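Local coordinates for protein chloramphenicol acetyltransferase (Bacteroides thetaiotaomicron, PDB 2I9D) that probably transfers an acetyl group from acetyl-CoA to a hydroxyl of chloramphenicol, working as a trimer of the CoA-dependent acyltransferase type, at residues S51-L54 against H55-Y58; N109-D112 against T113-E117. One frame throughout, in Å; residues are numbered along the deposited sequence.

Interaction 1 (S51-L54 against H55-Y58); sequences SFFL and HYLY
The first two turns of helix 52-66 are held by i to i+4 bonds: Tyr56 N to Phe52 O at 3.1 Å, Leu57 N to Phe53 O and Tyr58 N to Leu54 O, preceded by a weak one from His55 N to the carbonyl of the N-cap residue Ser51. Three rings cluster on these turns, with Tyr56 between the two phenylalanines. The CG of Tyr56 lies between its backbone N and carbonyl carbon (chi1 67°), a crowded position that folds the ring back over the preceding turn. Its CD2 edge meets one face of Phe52 in a T-shaped pair, 3.7 Å from Phe52 CE2 and shifted toward the rim of that ring. One face of Tyr56 in turn lies over the Phe53 backbone, where Phe53 CA makes a CH-pi contact 4.0 Å from the Tyr56 ring centroid. The ring of Phe53 brings its edge to the same tyrosine in an offset edge-to-face pair, planes at 87°, with Phe53 CD1 lying 3.5 Å from Tyr56 OH. Farther out, Phe53 runs beside Leu57, both pointing the same way, and Phe53 CZ sits 3.9 Å from Leu57 CD2. Leu57 CD2 also meets Leu54 CD2 at 4.0 Å. This mostly buried start of the helix is enclosed by several parts of the fold: Phe52 packs on Ala41, Arg42 and Ala45 of helix 39-47, Leu54 on helix 111-124, and Phe53 and Leu57 on strands 87-93 and 146-151, so that this end of the helix is packed against the mixed sheet.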
# COMPACT_ATOMS: atom_id res chain seq x y z
N SER A 51 0.09 -5.08 28.89
CA SER A 51 -0.26 -4.41 27.64
C SER A 51 -0.00 -5.30 26.41
O SER A 51 1.13 -5.74 26.16
CB SER A 51 0.51 -3.10 27.55
OG SER A 51 0.24 -2.42 26.34
N PHE A 52 -1.06 -5.60 25.66
CA PHE A 52 -0.92 -6.42 24.45
C PHE A 52 -0.01 -5.69 23.42
O PHE A 52 0.81 -6.32 22.73
CB PHE A 52 -2.31 -6.72 23.89
CG PHE A 52 -2.30 -7.44 22.56
CD1 PHE A 52 -1.65 -8.66 22.41
CD2 PHE A 52 -2.95 -6.89 21.45
CE1 PHE A 52 -1.64 -9.33 21.18
CE2 PHE A 52 -2.95 -7.57 20.22
CZ PHE A 52 -2.29 -8.79 20.10
N PHE A 53 -0.14 -4.37 23.37
CA PHE A 53 0.73 -3.49 22.56
C PHE A 53 2.24 -3.79 22.71
O PHE A 53 2.97 -3.91 21.73
CB PHE A 53 0.41 -2.01 22.86
CG PHE A 53 1.43 -1.05 22.31
CD1 PHE A 53 1.48 -0.78 20.93
CD2 PHE A 53 2.36 -0.44 23.15
CE1 PHE A 53 2.44 0.10 20.41
CE2 PHE A 53 3.30 0.45 22.64
CZ PHE A 53 3.35 0.71 21.26
N LEU A 54 2.70 -3.95 23.95
CA LEU A 54 4.09 -4.25 24.23
C LEU A 54 4.47 -5.67 23.85
O LEU A 54 5.65 -5.93 23.53
CB LEU A 54 4.44 -3.95 25.71
CG LEU A 54 4.41 -2.44 26.05
CD1 LEU A 54 4.54 -2.20 27.56
CD2 LEU A 54 5.46 -1.66 25.24
N HIS A 55 3.50 -6.58 23.86
CA HIS A 55 3.74 -7.95 23.37
C HIS A 55 4.04 -8.00 21.87
O HIS A 55 4.98 -8.65 21.46
CB HIS A 55 2.58 -8.88 23.72
CG HIS A 55 2.65 -9.45 25.10
ND1 HIS A 55 2.92 -10.79 25.35
CD2 HIS A 55 2.47 -8.87 26.31
CE1 HIS A 55 2.91 -11.00 26.65
NE2 HIS A 55 2.64 -9.85 27.26
N TYR A 56 3.24 -7.33 21.04
CA TYR A 56 3.54 -7.31 19.61
C TYR A 56 4.66 -6.35 19.23
O TYR A 56 5.37 -6.60 18.26
CB TYR A 56 2.29 -7.17 18.72
CG TYR A 56 1.51 -5.87 18.76
CD1 TYR A 56 2.02 -4.68 18.18
CD2 TYR A 56 0.22 -5.85 19.29
CE1 TYR A 56 1.26 -3.49 18.19
CE2 TYR A 56 -0.54 -4.67 19.30
CZ TYR A 56 -0.02 -3.51 18.74
OH TYR A 56 -0.78 -2.37 18.77
N LEU A 57 4.85 -5.30 20.04
CA LEU A 57 5.97 -4.40 19.83
C LEU A 57 7.28 -5.17 20.01
O LEU A 57 8.22 -5.04 19.19
CB LEU A 57 5.89 -3.19 20.78
CG LEU A 57 6.77 -1.98 20.43
CD1 LEU A 57 6.20 -1.29 19.18
CD2 LEU A 57 6.86 -0.95 21.59
N TYR A 58 7.33 -5.98 21.05
CA TYR A 58 8.49 -6.83 21.28
C TYR A 58 8.72 -7.82 20.13
O TYR A 58 9.85 -7.96 19.64
CB TYR A 58 8.36 -7.60 22.61
CG TYR A 58 9.53 -8.51 22.84
CD1 TYR A 58 10.78 -7.99 23.13
CD2 TYR A 58 9.40 -9.89 22.70
CE1 TYR A 58 11.88 -8.81 23.33
CE2 TYR A 58 10.51 -10.73 22.91
CZ TYR A 58 11.75 -10.17 23.21
OH TYR A 58 12.86 -10.95 23.42

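Interaction 2 (N109-D112 against T113-E117); sequences NDFD and TFYQE
Asp110 and Thr113 cross at about a right angle, the carboxylate of the N-cap residue reaching over the first turn of helix 111-124 to meet the threonine. With chi1 at -59°, Thr113 OG1 lies beside its own backbone N, and both groups donate to a single oxygen. Thr113 OG1 approaches Asp110 OD2 at 2.5 Å along the anti lone pair, the one directed away from the other carboxylate oxygen. Thr113 N reaches the same Asp110 OD2 at 3.2 Å, but from well above the carboxylate plane. The Asp110 carbonyl O in turn receives Phe114 N at 3.0 Å in a nearly straight bond. On another side of the helix Phe111 and Tyr115 lie side by side, pointing the same way. Their planes are inclined at 48°, neither stacked nor edge-to-face. The CB of Tyr115 sits over one face of Phe111 in a CH-pi contact, 4.2 Å from the Phe111 ring centroid and toward its rim, while Phe111 CZ touches Tyr115 CD1 at 3.6 Å. Beyond it, the phenol oxygen Tyr115 OH has its polar partner outside the segment, a probable hydrogen bond with Ser51 N. With an alanine in place of Thr113, Asp110 OD2 would probably keep its backbone donor but lose its hydroxyl mate, leaving the carboxylate freer to turn. The helix start thus joins a polar face to an aromatic one: a side-chain acceptor takes up an amide of the first turn, and the negative charge placed at this N-terminus is likely to be favoured by the helix dipole.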
# COMPACT_ATOMS: atom_id res chain seq x y z
N ASN A 109 16.83 -8.91 24.94
CA ASN A 109 16.54 -10.28 24.48
C ASN A 109 15.60 -11.07 25.42
O ASN A 109 14.98 -12.06 25.02
CB ASN A 109 17.83 -11.05 24.16
CG ASN A 109 17.57 -12.40 23.45
OD1 ASN A 109 16.43 -12.76 23.10
ND2 ASN A 109 18.66 -13.16 23.24
N ASP A 110 15.47 -10.59 26.65
CA ASP A 110 14.55 -11.17 27.61
C ASP A 110 13.26 -10.35 27.68
O ASP A 110 13.28 -9.17 28.05
CB ASP A 110 15.24 -11.27 28.99
CG ASP A 110 14.26 -11.49 30.13
OD1 ASP A 110 13.45 -12.44 30.05
OD2 ASP A 110 14.29 -10.71 31.11
N PHE A 111 12.14 -10.96 27.32
CA PHE A 111 10.86 -10.24 27.29
C PHE A 111 10.50 -9.47 28.56
O PHE A 111 10.08 -8.32 28.48
CB PHE A 111 9.69 -11.14 26.88
CG PHE A 111 8.36 -10.44 26.92
CD1 PHE A 111 8.02 -9.53 25.93
CD2 PHE A 111 7.48 -10.65 27.97
CE1 PHE A 111 6.80 -8.87 25.96
CE2 PHE A 111 6.24 -9.98 28.03
CZ PHE A 111 5.91 -9.10 27.02
N ASP A 112 10.66 -10.10 29.73
CA ASP A 112 10.31 -9.47 31.00
C ASP A 112 11.08 -8.18 31.24
O ASP A 112 10.53 -7.20 31.74
CB ASP A 112 10.53 -10.42 32.18
CG ASP A 112 9.71 -11.69 32.08
OD1 ASP A 112 8.71 -11.71 31.32
OD2 ASP A 112 10.05 -12.68 32.76
N THR A 113 12.36 -8.20 30.89
CA THR A 113 13.23 -7.03 30.99
C THR A 113 12.77 -5.95 30.02
O THR A 113 12.62 -4.78 30.42
CB THR A 113 14.71 -7.40 30.68
OG1 THR A 113 15.15 -8.40 31.60
CG2 THR A 113 15.63 -6.19 30.79
N PHE A 114 12.53 -6.33 28.76
CA PHE A 114 12.00 -5.40 27.77
C PHE A 114 10.66 -4.83 28.24
O PHE A 114 10.47 -3.62 28.25
CB PHE A 114 11.85 -6.04 26.37
CG PHE A 114 11.09 -5.17 25.39
CD1 PHE A 114 11.77 -4.23 24.61
CD2 PHE A 114 9.71 -5.25 25.28
CE1 PHE A 114 11.07 -3.40 23.71
CE2 PHE A 114 9.01 -4.44 24.39
CZ PHE A 114 9.69 -3.51 23.61
N TYR A 115 9.76 -5.72 28.66
CA TYR A 115 8.43 -5.33 29.09
C TYR A 115 8.46 -4.26 30.19
O TYR A 115 7.76 -3.23 30.09
CB TYR A 115 7.58 -6.53 29.55
CG TYR A 115 6.18 -6.07 29.84
CD1 TYR A 115 5.21 -6.04 28.82
CD2 TYR A 115 5.82 -5.57 31.11
CE1 TYR A 115 3.94 -5.56 29.06
CE2 TYR A 115 4.52 -5.08 31.36
CZ TYR A 115 3.59 -5.09 30.32
OH TYR A 115 2.31 -4.61 30.52
N GLN A 116 9.25 -4.51 31.23
CA GLN A 116 9.23 -3.64 32.41
C GLN A 116 9.94 -2.31 32.13
O GLN A 116 9.48 -1.27 32.61
CB GLN A 116 9.69 -4.38 33.70
CG GLN A 116 11.17 -4.31 34.07
CD GLN A 116 11.52 -5.20 35.31
OE1 GLN A 116 10.68 -5.39 36.22
NE2 GLN A 116 12.75 -5.74 35.33
N GLU A 117 11.02 -2.33 31.35
CA GLU A 117 11.59 -1.05 30.89
C GLU A 117 10.62 -0.27 30.00
O GLU A 117 10.52 0.95 30.15
CB GLU A 117 12.95 -1.22 30.21
CG GLU A 117 14.10 -0.45 30.92
CD GLU A 117 14.30 1.00 30.39
OE1 GLU A 117 15.29 1.24 29.65
OE2 GLU A 117 13.48 1.90 30.74

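In the fold
Interactions 1 and 2 are the opening turns of two helices, 52-66 and 111-124, that meet at their N-terminal ends; the centres of the two interactions are about 11 Å apart. The joint is partly polar: Tyr115 OH probably bonds to Ser51 N, 2.8 Å away, so a residue of the second helix takes up an amide at the N-cap of the first. Beside it an aromatic group continues across the interface, with Phe111 CZ 3.4 Å from His55 NE2 and Phe111 CD1 3.5 Å from Tyr58 CD2, Phe111 and Tyr58 meeting edge-to-face. Both are local to their own helix and lie away from His197, the predicted proton acceptor; the contacts between them join the two helices within one subunit of the trimer.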